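Local coordinates for protein guanine deaminase (Escherichia coli, PDB 6OHB) that catalyses the zinc-dependent hydrolytic deamination of guanine to xanthine and ammonia, a step of purine degradation, at residues F15-R20 and G378-P382; K72-F78 and D387-P393; D80-P86 and T137-T143; H235-C239 and Y258-Y262; T300-L305 and D327-T332. All coordinates share one frame. Residues are numbered along the deposited sequence.

Contact 1 of 5, residues F15-R20 and G378-P382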
# COMPACT_ATOMS: atom_id res chain seq x y z
N PHE A 15 20.77 6.14 15.42
CA PHE A 15 21.10 6.50 14.04
C PHE A 15 21.33 5.24 13.23
O PHE A 15 21.82 4.23 13.74
CB PHE A 15 22.38 7.36 13.95
CG PHE A 15 22.25 8.73 14.56
CD1 PHE A 15 22.40 8.91 15.93
CD2 PHE A 15 21.99 9.82 13.76
CE1 PHE A 15 22.27 10.17 16.48
CE2 PHE A 15 21.86 11.08 14.31
CZ PHE A 15 22.00 11.25 15.67
N ILE A 16 20.99 5.31 11.94
CA ILE A 16 21.35 4.24 11.02
C ILE A 16 21.68 4.84 9.66
O ILE A 16 20.95 5.71 9.17
CB ILE A 16 20.24 3.17 10.93
CG1 ILE A 16 20.54 2.16 9.82
CG2 ILE A 16 18.89 3.82 10.73
CD1 ILE A 16 19.82 0.84 10.00
N ASP A 17 22.79 4.39 9.06
CA ASP A 17 23.15 4.83 7.72
C ASP A 17 24.03 3.76 7.07
O ASP A 17 24.46 2.80 7.72
CB ASP A 17 23.83 6.21 7.72
CG ASP A 17 25.18 6.22 8.46
OD1 ASP A 17 25.45 5.35 9.32
OD2 ASP A 17 25.99 7.14 8.18
N VAL A 18 24.25 3.90 5.77
CA VAL A 18 25.16 3.03 5.02
C VAL A 18 26.42 3.84 4.73
O VAL A 18 26.35 4.90 4.11
CB VAL A 18 24.52 2.52 3.73
CG1 VAL A 18 25.48 1.59 2.99
CG2 VAL A 18 23.19 1.83 4.02
N THR A 19 27.58 3.32 5.15
CA THR A 19 28.78 4.15 5.18
C THR A 19 29.52 4.23 3.85
O THR A 19 30.45 5.03 3.73
CB THR A 19 29.75 3.66 6.27
OG1 THR A 19 30.13 2.30 6.01
CG2 THR A 19 29.08 3.76 7.63
N ARG A 20 29.12 3.46 2.84
CA ARG A 20 29.77 3.55 1.55
C ARG A 20 28.88 2.90 0.50
O ARG A 20 28.01 2.08 0.82
CB ARG A 20 31.15 2.88 1.55
CG ARG A 20 31.07 1.37 1.63
CD ARG A 20 32.43 0.71 1.74
NE ARG A 20 32.30 -0.73 1.56
CZ ARG A 20 32.03 -1.58 2.55
NH1 ARG A 20 31.86 -1.13 3.78
NH2 ARG A 20 31.91 -2.88 2.29
N GLY A 378 23.46 11.33 1.81
CA GLY A 378 23.18 9.91 1.82
C GLY A 378 23.58 9.19 3.09
O GLY A 378 23.08 8.08 3.33
N ASN A 379 24.46 9.76 3.90
CA ASN A 379 24.82 9.15 5.18
C ASN A 379 25.36 10.25 6.09
O ASN A 379 25.29 11.44 5.77
CB ASN A 379 25.80 7.99 4.98
CG ASN A 379 26.99 8.36 4.11
OD1 ASN A 379 27.38 9.52 4.01
ND2 ASN A 379 27.58 7.35 3.47
N PHE A 380 25.88 9.84 7.25
CA PHE A 380 26.33 10.77 8.27
C PHE A 380 27.85 10.90 8.31
O PHE A 380 28.43 11.14 9.38
CB PHE A 380 25.79 10.35 9.64
CG PHE A 380 24.29 10.36 9.72
CD1 PHE A 380 23.58 11.55 9.69
CD2 PHE A 380 23.58 9.17 9.80
CE1 PHE A 380 22.20 11.56 9.76
CE2 PHE A 380 22.20 9.17 9.86
CZ PHE A 380 21.51 10.36 9.84
N LEU A 381 28.52 10.74 7.17
CA LEU A 381 29.96 10.94 7.12
C LEU A 381 30.30 12.41 7.31
O LEU A 381 29.60 13.28 6.77
CB LEU A 381 30.53 10.45 5.78
CG LEU A 381 30.49 8.96 5.45
CD1 LEU A 381 30.98 8.73 4.03
CD2 LEU A 381 31.31 8.15 6.45
N PRO A 382 31.34 12.73 8.08
CA PRO A 382 31.75 14.13 8.24
C PRO A 382 31.93 14.82 6.89
O PRO A 382 32.42 14.22 5.92
CB PRO A 382 33.08 14.03 8.99
CG PRO A 382 32.96 12.75 9.78
CD PRO A 382 32.12 11.81 8.93
O HOH W 1 22.42 5.67 4.22
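Phe15 opens the segment on strand 14-18. Its ring edge points at the face of the Phe380 ring in a T-shaped pair. The centroids are 5.4 Å apart and the planes stand at 86°. Phe50 meets both rings, so the pair belongs to a larger aromatic group. The side chain of Ile16 turns away from the 378-382 loop, but its carbonyl O lies 3.7 Å from Phe380 CE2, at the ring edge. Asp17 then points toward the loop. Its carboxylate accepts a nearly straight hydrogen bond from the backbone, Phe380 N to Asp17 OD2 at 2.9 Å. The same oxygen forms a salt bridge with Arg33, so one acid holds both the loop and the adjacent strand 32-35. Val18 contributes its backbone. Its O accepts a hydrogen bond from Asn379 ND2 at 2.8 Å, and at the other end of that amide Asn379 OD1 accepts one from Lys384 NZ. Water 1 is a third link, with Val18 N donating to it at 3.0 Å and Gly378 O accepting from it at 2.7 Å. At phi 116° and psi -20°, a CB on Gly378 would be jammed against the preceding carbonyl O. Farther on, Thr19 O touches Leu381 CD1 at 3.7 Å. The arrangement is a loop fastened to a strand through side-chain-to-backbone bonds, in the small beta domain beside the barrel of an amidohydrolase.

Contact 2 of 5, residues K72-F78 and D387-P393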
# COMPACT_ATOMS: atom_id res chain seq x y z
N LYS A 72 13.54 7.56 19.12
CA LYS A 72 13.30 7.65 17.69
C LYS A 72 14.49 7.06 16.94
O LYS A 72 15.51 6.70 17.52
CB LYS A 72 13.09 9.11 17.27
CG LYS A 72 12.15 9.91 18.17
CD LYS A 72 10.71 9.49 17.98
CE LYS A 72 9.75 10.60 18.39
NZ LYS A 72 9.74 10.85 19.85
N LEU A 73 14.34 6.96 15.62
CA LEU A 73 15.40 6.49 14.74
C LEU A 73 15.72 7.56 13.71
O LEU A 73 14.82 8.03 13.01
CB LEU A 73 15.00 5.18 14.07
CG LEU A 73 16.13 4.19 13.76
CD1 LEU A 73 16.48 3.37 14.99
CD2 LEU A 73 15.70 3.29 12.61
N ILE A 74 16.99 7.93 13.59
CA ILE A 74 17.42 9.02 12.73
C ILE A 74 18.11 8.43 11.52
O ILE A 74 19.07 7.65 11.65
CB ILE A 74 18.33 10.00 13.48
CG1 ILE A 74 17.66 10.47 14.77
CG2 ILE A 74 18.69 11.19 12.60
CD1 ILE A 74 18.50 11.47 15.57
N VAL A 75 17.61 8.79 10.34
CA VAL A 75 18.10 8.25 9.07
C VAL A 75 18.44 9.42 8.16
O VAL A 75 17.96 10.55 8.37
CB VAL A 75 17.04 7.33 8.41
CG1 VAL A 75 16.67 6.22 9.36
CG2 VAL A 75 15.80 8.13 8.02
N PRO A 76 19.29 9.20 7.16
CA PRO A 76 19.52 10.25 6.17
C PRO A 76 18.25 10.53 5.39
O PRO A 76 17.39 9.66 5.24
CB PRO A 76 20.62 9.67 5.27
CG PRO A 76 21.23 8.56 6.07
CD PRO A 76 20.13 8.01 6.92
N GLY A 77 18.12 11.76 4.90
CA GLY A 77 16.94 12.14 4.16
C GLY A 77 16.73 11.25 2.95
O GLY A 77 17.68 10.81 2.29
N PHE A 78 15.47 10.93 2.67
CA PHE A 78 15.15 10.07 1.53
C PHE A 78 15.35 10.81 0.21
O PHE A 78 15.16 12.03 0.11
CB PHE A 78 13.72 9.54 1.64
CG PHE A 78 13.47 8.74 2.88
CD1 PHE A 78 14.36 7.76 3.28
CD2 PHE A 78 12.36 8.99 3.67
CE1 PHE A 78 14.15 7.03 4.43
CE2 PHE A 78 12.14 8.26 4.83
CZ PHE A 78 13.03 7.28 5.21
N ASP A 387 21.06 16.70 5.76
CA ASP A 387 19.67 16.44 5.43
C ASP A 387 19.31 15.12 6.11
O ASP A 387 19.86 14.08 5.74
CB ASP A 387 19.45 16.32 3.92
CG ASP A 387 19.78 17.58 3.16
OD1 ASP A 387 19.85 18.68 3.77
OD2 ASP A 387 19.99 17.47 1.93
N PHE A 388 18.42 15.15 7.09
CA PHE A 388 18.09 13.90 7.76
C PHE A 388 16.68 13.95 8.32
O PHE A 388 16.04 15.01 8.37
CB PHE A 388 19.10 13.57 8.87
CG PHE A 388 19.21 14.60 9.96
CD1 PHE A 388 20.05 15.70 9.83
CD2 PHE A 388 18.50 14.45 11.15
CE1 PHE A 388 20.16 16.64 10.84
CE2 PHE A 388 18.61 15.39 12.16
CZ PHE A 388 19.44 16.48 12.01
N VAL A 389 16.18 12.78 8.70
CA VAL A 389 14.81 12.58 9.14
C VAL A 389 14.83 11.84 10.47
O VAL A 389 15.48 10.79 10.60
CB VAL A 389 13.97 11.81 8.11
CG1 VAL A 389 12.51 11.74 8.55
CG2 VAL A 389 14.11 12.43 6.73
N VAL A 390 14.12 12.38 11.46
CA VAL A 390 13.83 11.67 12.69
C VAL A 390 12.51 10.94 12.50
O VAL A 390 11.47 11.57 12.26
CB VAL A 390 13.76 12.64 13.88
CG1 VAL A 390 13.61 11.87 15.18
CG2 VAL A 390 14.99 13.54 13.91
N MET A 391 12.56 9.61 12.64
CA MET A 391 11.48 8.67 12.37
C MET A 391 10.96 8.10 13.68
O MET A 391 11.73 7.84 14.61
CB MET A 391 11.96 7.48 11.52
CG MET A 391 12.72 7.82 10.27
SD MET A 391 11.64 7.94 8.86
CE MET A 391 10.89 6.31 8.89
N GLU A 392 9.64 7.88 13.73
CA GLU A 392 9.00 7.23 14.86
C GLU A 392 8.55 5.86 14.38
O GLU A 392 7.46 5.73 13.81
CB GLU A 392 7.82 8.06 15.37
CG GLU A 392 7.33 7.67 16.76
CD GLU A 392 6.14 8.49 17.21
OE1 GLU A 392 5.84 9.51 16.54
OE2 GLU A 392 5.49 8.11 18.21
N PRO A 393 9.35 4.81 14.56
CA PRO A 393 8.96 3.49 14.05
C PRO A 393 7.82 2.85 14.82
O PRO A 393 7.29 1.83 14.37
CB PRO A 393 10.25 2.67 14.18
CG PRO A 393 10.98 3.32 15.29
CD PRO A 393 10.66 4.79 15.23
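This is an antiparallel strand pair, buried where the small beta domain of the amidohydrolase fold is built from both ends of the chain. Strand 73-76 is the first part of the long strand 73-84, which runs on into the barrel. Its partner 388-391 follows the barrel in sequence. The axes of the two short strand segments come within 4.6 Å, with their directions 154° apart. Leu73 and Met391 form a hydrogen-bonded pair, with Leu73 N to Met391 O at 2.9 Å and Met391 N to Leu73 O at 2.8 Å. Val75 and Val389 form the next, with Val75 N to Val389 O and Val389 N to Val75 O both 2.9 Å. Ile74 faces Val390 in the non-hydrogen-bonded pair between them. Beyond Pro76, which has no amide hydrogen to give, Gly77 N donates to Asp387 O at 3.0 Å. Leu73, Val75, Val389 and Met391 share one face. There Val75 CG2 lies 3.8 Å from Met391 CG, and Met391 SD makes an oblique Met-aromatic contact with Phe78, 5.1 Å from the ring centroid. On the other face Ile74 CG1 lies 4.2 Å from Val390 CG2. Phe388, set sideways, reaches Ile74 CG2 with its CD2 at 3.6 Å. Five backbone bonds satisfy polar groups between the strands, so both faces can be apolar, and the charges of Asp387 and Glu392 find partners outside the pair, in Arg201 and Arg438.

Contact 3 of 5, residues D80-P86 and T137-T143. With ZN (zinc ion), chain E.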
# COMPACT_ATOMS: atom_id res chain seq x y z
N ASP A 80 14.17 10.83 -3.70
CA ASP A 80 13.10 10.46 -4.62
C ASP A 80 13.57 10.78 -6.04
O ASP A 80 13.64 11.95 -6.43
CB ASP A 80 11.83 11.24 -4.28
CG ASP A 80 10.59 10.66 -4.93
OD1 ASP A 80 10.70 10.03 -6.01
OD2 ASP A 80 9.49 10.86 -4.36
N THR A 81 13.83 9.75 -6.84
CA THR A 81 14.52 9.95 -8.11
C THR A 81 13.60 10.17 -9.31
O THR A 81 14.11 10.34 -10.43
CB THR A 81 15.45 8.77 -8.41
OG1 THR A 81 14.70 7.55 -8.50
CG2 THR A 81 16.52 8.64 -7.32
N HIS A 82 12.28 10.21 -9.14
CA HIS A 82 11.37 10.58 -10.23
C HIS A 82 10.02 10.96 -9.64
O HIS A 82 9.32 10.10 -9.10
CB HIS A 82 11.23 9.45 -11.26
CG HIS A 82 10.30 9.78 -12.39
ND1 HIS A 82 10.61 10.68 -13.38
CD2 HIS A 82 9.05 9.32 -12.67
CE1 HIS A 82 9.61 10.76 -14.23
NE2 HIS A 82 8.65 9.95 -13.83
N ILE A 83 9.65 12.23 -9.76
CA ILE A 83 8.38 12.71 -9.26
C ILE A 83 7.96 13.90 -10.12
O ILE A 83 8.80 14.69 -10.56
CB ILE A 83 8.47 13.06 -7.76
CG1 ILE A 83 7.12 13.52 -7.21
CG2 ILE A 83 9.58 14.07 -7.49
CD1 ILE A 83 7.08 13.66 -5.70
N HIS A 84 6.65 14.01 -10.38
CA HIS A 84 6.08 15.06 -11.21
C HIS A 84 5.45 16.12 -10.29
O HIS A 84 4.47 15.84 -9.60
CB HIS A 84 5.06 14.49 -12.20
CG HIS A 84 5.61 13.54 -13.23
ND1 HIS A 84 5.80 13.89 -14.55
CD2 HIS A 84 5.95 12.23 -13.14
CE1 HIS A 84 6.26 12.85 -15.22
NE2 HIS A 84 6.37 11.83 -14.39
N TYR A 85 6.04 17.32 -10.27
CA TYR A 85 5.50 18.42 -9.46
C TYR A 85 4.06 18.80 -9.80
O TYR A 85 3.24 18.92 -8.86
CB TYR A 85 6.46 19.62 -9.56
CG TYR A 85 5.84 21.01 -9.60
CD1 TYR A 85 5.11 21.51 -8.52
CD2 TYR A 85 6.01 21.84 -10.70
CE1 TYR A 85 4.55 22.78 -8.55
CE2 TYR A 85 5.47 23.12 -10.74
CZ TYR A 85 4.74 23.58 -9.66
OH TYR A 85 4.19 24.84 -9.70
N PRO A 86 3.66 19.03 -11.07
CA PRO A 86 2.31 19.56 -11.33
C PRO A 86 1.24 18.49 -11.47
O PRO A 86 0.42 18.56 -12.39
CB PRO A 86 2.50 20.32 -12.64
CG PRO A 86 3.51 19.51 -13.38
CD PRO A 86 4.45 18.96 -12.32
N THR A 137 15.68 15.24 -0.95
CA THR A 137 16.23 15.49 -2.28
C THR A 137 15.36 14.76 -3.29
O THR A 137 15.05 13.58 -3.10
CB THR A 137 17.68 15.01 -2.37
OG1 THR A 137 18.53 15.97 -1.74
CG2 THR A 137 18.10 14.80 -3.82
N ALA A 138 14.98 15.46 -4.35
CA ALA A 138 14.15 14.88 -5.38
C ALA A 138 14.63 15.33 -6.75
O ALA A 138 15.14 16.44 -6.91
CB ALA A 138 12.67 15.25 -5.20
N LEU A 139 14.48 14.44 -7.72
CA LEU A 139 14.64 14.77 -9.13
C LEU A 139 13.22 14.93 -9.68
O LEU A 139 12.45 13.97 -9.71
CB LEU A 139 15.42 13.67 -9.85
CG LEU A 139 15.40 13.67 -11.38
CD1 LEU A 139 15.93 14.98 -11.94
CD2 LEU A 139 16.20 12.48 -11.91
N VAL A 140 12.88 16.16 -10.07
CA VAL A 140 11.49 16.59 -10.19
C VAL A 140 11.21 16.96 -11.64
O VAL A 140 11.90 17.81 -12.22
CB VAL A 140 11.18 17.78 -9.27
CG1 VAL A 140 9.72 18.17 -9.40
CG2 VAL A 140 11.55 17.47 -7.83
N PHE A 141 10.18 16.34 -12.22
CA PHE A 141 9.64 16.83 -13.48
C PHE A 141 8.91 18.14 -13.24
O PHE A 141 8.06 18.23 -12.34
CB PHE A 141 8.70 15.80 -14.11
CG PHE A 141 9.27 15.10 -15.31
CD1 PHE A 141 10.37 14.27 -15.18
CD2 PHE A 141 8.70 15.28 -16.56
CE1 PHE A 141 10.89 13.62 -16.27
CE2 PHE A 141 9.22 14.63 -17.66
CZ PHE A 141 10.31 13.79 -17.52
N GLY A 142 9.23 19.15 -14.03
CA GLY A 142 8.52 20.41 -13.97
C GLY A 142 7.33 20.52 -14.90
O GLY A 142 6.61 19.55 -15.16
N THR A 143 7.14 21.72 -15.43
CA THR A 143 6.13 22.02 -16.43
C THR A 143 6.79 22.19 -17.79
O THR A 143 8.01 22.12 -17.93
CB THR A 143 5.41 23.31 -16.06
OG1 THR A 143 6.36 24.23 -15.49
CG2 THR A 143 4.31 23.05 -15.05
ZN ZN E . 6.80 10.00 -14.60
O HOH W 2 5.31 16.44 -15.22
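Thr137 starts the second segment, its O accepting from Asp80 N at 2.9 Å. Ala138 pairs with Asp80 in parallel fashion, and its CB packs on Ile83 CG2 at 4.0 Å. Leu139 N donates to Asp80 O at 2.9 Å, and Leu139 O receives Ile83 N at 3.3 Å. The 80-84 strand has one extra residue between Asp80 and Ile83, a beta bulge. Val140 pairs with Ile83. Phe141 N donates to Ile83 O at 2.7 Å, and Phe141 O accepts from Tyr85 N at 3.0 Å. The His82 edge points at the Phe141 face, offset edge-to-face (centroids 5.4 Å apart, planes at 76°). The His84 ring lies obliquely to Phe141. Both histidines bind zinc through NE2, and His237 and Asp327 complete the site. Gly142 O lies 3.6 Å from Pro86 CG. His84, Tyr85 and Pro86 probably bind substrate. These are neighbouring TIM-barrel strands: strand 164-169 follows 135-141, and helices 116-132 and 146-158 cover Val140.

Contact 4 of 5, residues H235-C239 and Y258-Y262. With ZN (zinc ion), chain E.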
# COMPACT_ATOMS: atom_id res chain seq x y z
N HIS A 235 16.97 13.90 -17.64
CA HIS A 235 15.89 13.20 -16.94
C HIS A 235 14.76 12.93 -17.92
O HIS A 235 14.17 13.88 -18.45
CB HIS A 235 15.40 14.03 -15.76
CG HIS A 235 14.40 13.34 -14.90
ND1 HIS A 235 13.52 14.02 -14.08
CD2 HIS A 235 14.13 12.02 -14.73
CE1 HIS A 235 12.77 13.15 -13.44
NE2 HIS A 235 13.11 11.93 -13.81
N THR A 236 14.44 11.66 -18.16
CA THR A 236 13.33 11.38 -19.08
C THR A 236 12.73 10.02 -18.75
O THR A 236 13.25 9.27 -17.93
CB THR A 236 13.80 11.45 -20.54
OG1 THR A 236 12.67 11.43 -21.41
CG2 THR A 236 14.73 10.28 -20.87
N HIS A 237 11.61 9.70 -19.42
CA HIS A 237 10.95 8.40 -19.27
C HIS A 237 11.48 7.43 -20.33
O HIS A 237 11.85 7.84 -21.44
CB HIS A 237 9.43 8.55 -19.41
CG HIS A 237 8.75 9.26 -18.27
ND1 HIS A 237 8.57 10.62 -18.23
CD2 HIS A 237 8.15 8.77 -17.15
CE1 HIS A 237 7.91 10.95 -17.13
NE2 HIS A 237 7.65 9.85 -16.46
N LEU A 238 11.53 6.13 -20.00
CA LEU A 238 12.08 5.14 -20.93
C LEU A 238 11.45 3.77 -20.73
O LEU A 238 11.51 3.23 -19.62
CB LEU A 238 13.61 5.04 -20.79
CG LEU A 238 14.35 4.00 -21.63
CD1 LEU A 238 14.34 4.40 -23.10
CD2 LEU A 238 15.78 3.84 -21.13
N CYS A 239 10.90 3.20 -21.81
CA CYS A 239 10.32 1.86 -21.84
C CYS A 239 9.48 1.54 -20.61
O CYS A 239 9.68 0.55 -19.91
CB CYS A 239 11.41 0.79 -22.04
SG CYS A 239 12.62 1.15 -23.33
N TYR A 258 14.31 2.14 -28.36
CA TYR A 258 13.95 3.32 -27.58
C TYR A 258 15.18 4.00 -26.99
O TYR A 258 15.40 5.20 -27.20
CB TYR A 258 12.97 2.90 -26.47
CG TYR A 258 12.10 3.99 -25.89
CD1 TYR A 258 12.44 5.33 -26.00
CD2 TYR A 258 10.94 3.67 -25.19
CE1 TYR A 258 11.64 6.32 -25.45
CE2 TYR A 258 10.14 4.64 -24.64
CZ TYR A 258 10.49 5.97 -24.77
OH TYR A 258 9.68 6.94 -24.21
N LEU A 259 15.99 3.26 -26.23
CA LEU A 259 17.15 3.87 -25.59
C LEU A 259 18.13 4.44 -26.60
O LEU A 259 18.83 5.43 -26.32
CB LEU A 259 17.85 2.85 -24.68
CG LEU A 259 19.18 3.28 -24.04
CD1 LEU A 259 19.01 4.51 -23.17
CD2 LEU A 259 19.80 2.13 -23.25
N ASP A 260 18.20 3.84 -27.80
CA ASP A 260 19.16 4.32 -28.78
C ASP A 260 18.79 5.69 -29.33
O ASP A 260 19.68 6.42 -29.79
CB ASP A 260 19.30 3.32 -29.93
CG ASP A 260 20.43 3.68 -30.87
OD1 ASP A 260 21.60 3.42 -30.52
OD2 ASP A 260 20.15 4.24 -31.96
N VAL A 261 17.51 6.08 -29.28
CA VAL A 261 17.14 7.44 -29.65
C VAL A 261 17.82 8.44 -28.73
O VAL A 261 18.40 9.43 -29.18
CB VAL A 261 15.62 7.61 -29.65
CG1 VAL A 261 15.25 9.00 -30.15
CG2 VAL A 261 14.96 6.53 -30.48
N TYR A 262 17.76 8.18 -27.42
CA TYR A 262 18.42 9.07 -26.46
C TYR A 262 19.93 9.00 -26.60
O TYR A 262 20.62 10.02 -26.51
CB TYR A 262 18.02 8.70 -25.03
CG TYR A 262 16.55 8.85 -24.73
CD1 TYR A 262 15.88 10.03 -25.01
CD2 TYR A 262 15.84 7.80 -24.15
CE1 TYR A 262 14.53 10.16 -24.72
CE2 TYR A 262 14.50 7.92 -23.87
CZ TYR A 262 13.85 9.10 -24.15
OH TYR A 262 12.51 9.21 -23.86
ZN ZN E . 6.80 10.00 -14.60
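The backbone carbonyl of a metal ligand is held by a tyrosine hydroxyl. Tyr262 OH donates to His237 O at 2.9 Å, while the His237 ring leads away and binds zinc through NE2 at 2.0 Å. The backbone of Cys239 is also unusual, with phi and psi both positive at 42° and 58°, where the chain leaves strand 233-238. The strand end and helical residues 258-262 run in nearly opposite directions, 159° apart, and the segment axes come no closer than 9.7 Å. This is a strand of the TIM barrel meeting a helix outside it, at the end that carries the active site. His237, Leu238 and Cys239 are probably part of the substrate site, as in related enzymes. Leu238 makes the broadest contact of the strand. Its CD1 sits over the face of Tyr258 in a CH-pi contact, 3.8 Å from the centroid, and touches Tyr262 CE2 at 3.6 Å. Its CD2 meets Leu259 CD1 at 3.9 Å. Thr236 CG2 lies over the Tyr262 face, 3.8 Å from the centroid, and its OG1 bonds to Pro208 O. Cys239 SG approaches Tyr258 CD2 to 3.6 Å, an oblique sulfur-aromatic contact. The Tyr258 hydroxyl is hydrogen-bonded to Glu244 of helix 242-251.

Contact 5 of 5, residues T300-L305 and D327-T332. With ZN (zinc ion), chain E.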
# COMPACT_ATOMS: atom_id res chain seq x y z
N THR A 300 4.95 1.76 -7.72
CA THR A 300 3.54 2.06 -7.50
C THR A 300 2.82 2.38 -8.81
O THR A 300 1.77 1.79 -9.12
CB THR A 300 3.40 3.21 -6.51
OG1 THR A 300 4.01 2.85 -5.27
CG2 THR A 300 1.93 3.54 -6.26
N SER A 301 3.36 3.32 -9.59
CA SER A 301 2.75 3.64 -10.87
C SER A 301 2.87 2.47 -11.86
O SER A 301 1.97 2.26 -12.67
CB SER A 301 3.36 4.91 -11.45
OG SER A 301 4.52 4.63 -12.21
N ASN A 302 3.96 1.70 -11.78
CA ASN A 302 4.06 0.52 -12.64
C ASN A 302 2.90 -0.44 -12.39
O ASN A 302 2.38 -1.06 -13.32
CB ASN A 302 5.39 -0.22 -12.41
CG ASN A 302 6.60 0.56 -12.91
OD1 ASN A 302 6.47 1.60 -13.57
ND2 ASN A 302 7.78 0.06 -12.59
N LEU A 303 2.47 -0.56 -11.13
CA LEU A 303 1.37 -1.48 -10.83
C LEU A 303 0.01 -0.87 -11.17
O LEU A 303 -0.85 -1.55 -11.74
CB LEU A 303 1.43 -1.90 -9.36
CG LEU A 303 2.51 -2.91 -9.00
CD1 LEU A 303 2.48 -3.22 -7.51
CD2 LEU A 303 2.34 -4.19 -9.81
N TYR A 304 -0.21 0.41 -10.83
CA TYR A 304 -1.51 1.03 -11.11
C TYR A 304 -1.83 1.04 -12.60
O TYR A 304 -2.99 0.88 -12.99
CB TYR A 304 -1.55 2.46 -10.56
CG TYR A 304 -1.93 2.58 -9.10
CD1 TYR A 304 -3.13 2.07 -8.62
CD2 TYR A 304 -1.09 3.24 -8.21
CE1 TYR A 304 -3.47 2.20 -7.28
CE2 TYR A 304 -1.43 3.37 -6.87
CZ TYR A 304 -2.61 2.85 -6.41
OH TYR A 304 -2.93 2.99 -5.08
N LEU A 305 -0.82 1.27 -13.44
CA LEU A 305 -1.00 1.38 -14.89
C LEU A 305 -0.83 0.05 -15.62
O LEU A 305 -0.86 0.03 -16.85
CB LEU A 305 -0.02 2.41 -15.46
CG LEU A 305 -0.34 3.91 -15.35
CD1 LEU A 305 -1.41 4.31 -16.34
CD2 LEU A 305 -0.74 4.35 -13.95
N ASP A 327 6.72 8.46 -8.98
CA ASP A 327 5.86 8.99 -10.08
C ASP A 327 4.58 9.56 -9.51
O ASP A 327 3.48 9.20 -9.94
CB ASP A 327 5.59 8.00 -11.24
CG ASP A 327 5.78 8.72 -12.64
OD1 ASP A 327 5.86 9.91 -12.64
OD2 ASP A 327 5.82 8.26 -13.77
N ILE A 328 4.72 10.43 -8.51
CA ILE A 328 3.55 11.13 -8.00
C ILE A 328 2.84 11.77 -9.17
O ILE A 328 3.47 12.25 -10.11
CB ILE A 328 3.93 12.15 -6.90
CG1 ILE A 328 3.92 11.46 -5.54
CG2 ILE A 328 2.99 13.35 -6.89
CD1 ILE A 328 2.50 11.13 -5.08
N GLY A 329 1.51 11.76 -9.11
CA GLY A 329 0.67 11.84 -10.29
C GLY A 329 0.05 10.47 -10.51
O GLY A 329 -1.05 10.20 -10.01
N ALA A 330 0.74 9.60 -11.25
CA ALA A 330 0.27 8.24 -11.44
C ALA A 330 0.41 7.45 -10.15
O ALA A 330 -0.45 6.63 -9.81
CB ALA A 330 1.03 7.55 -12.58
N GLY A 331 1.50 7.67 -9.41
CA GLY A 331 1.59 7.14 -8.07
C GLY A 331 0.70 7.90 -7.11
O GLY A 331 0.30 9.05 -7.35
N THR A 332 0.37 7.25 -6.00
CA THR A 332 -0.60 7.79 -5.06
C THR A 332 0.02 8.28 -3.76
O THR A 332 -0.71 8.79 -2.90
CB THR A 332 -1.70 6.75 -4.76
OG1 THR A 332 -1.11 5.47 -4.49
CG2 THR A 332 -2.65 6.63 -5.95
ZN ZN E . 6.80 10.00 -14.60
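Residues 300-304 are helical, and 327-332 form an irregular turn. The two segments come closest at the CA atoms of Ser301 and Gly331, 4.6 Å apart. The turn is tight: Gly331 N bonds to Asp327 O at 2.6 Å. Asp327 takes left-handed backbone angles, 35° and 51°. At phi 108° and psi -88°, a CB on Gly329 would be jammed against the preceding carbonyl O. A side chain on Gly331 would crowd Asp327 O. Ser301 CB packs on Ala330 CB at 3.7 Å, and Leu305 CD2 meets the same CB at 3.9 Å. Tyr304 OH and Thr332 OG1 share a hydrogen bond of 3.1 Å. Asp327 binds zinc with both OD1 and OD2, each at 2.2 Å, as the acidic ligand of the amidohydrolase site. Asn341 of the second subunit bonds to Tyr304 OH and its Arg402 to Gly329 O, so the contact lies partly in the dimer interface. The turn follows barrel strand 321-324 and leads to helix 336-349, and Trp101 of helix 98-111 packs on Leu305 and Ala330.

In the fold
From the N terminus, strand 14-18 opens contact 1, which closes only at the 378-382 loop. Contact 2 opens at 72-78 and closes at 387-393, beyond that loop, so contacts 1 and 2 cross. They meet where Ile16 sits beside Ile74, and together they tie the two chain ends into the small beta domain. Contacts 3, 4 and 5 follow in series, all nested inside both long loops. Contact 3 shares strand 73-84 with contact 2, closes at strand 135-141 and links that domain to the barrel. Contact 4 runs from strand 233-238 to helix 258-264, contact 5 from helix 299-304 to the turn after strand 321-324. Contacts 3, 4 and 5 converge on the zinc.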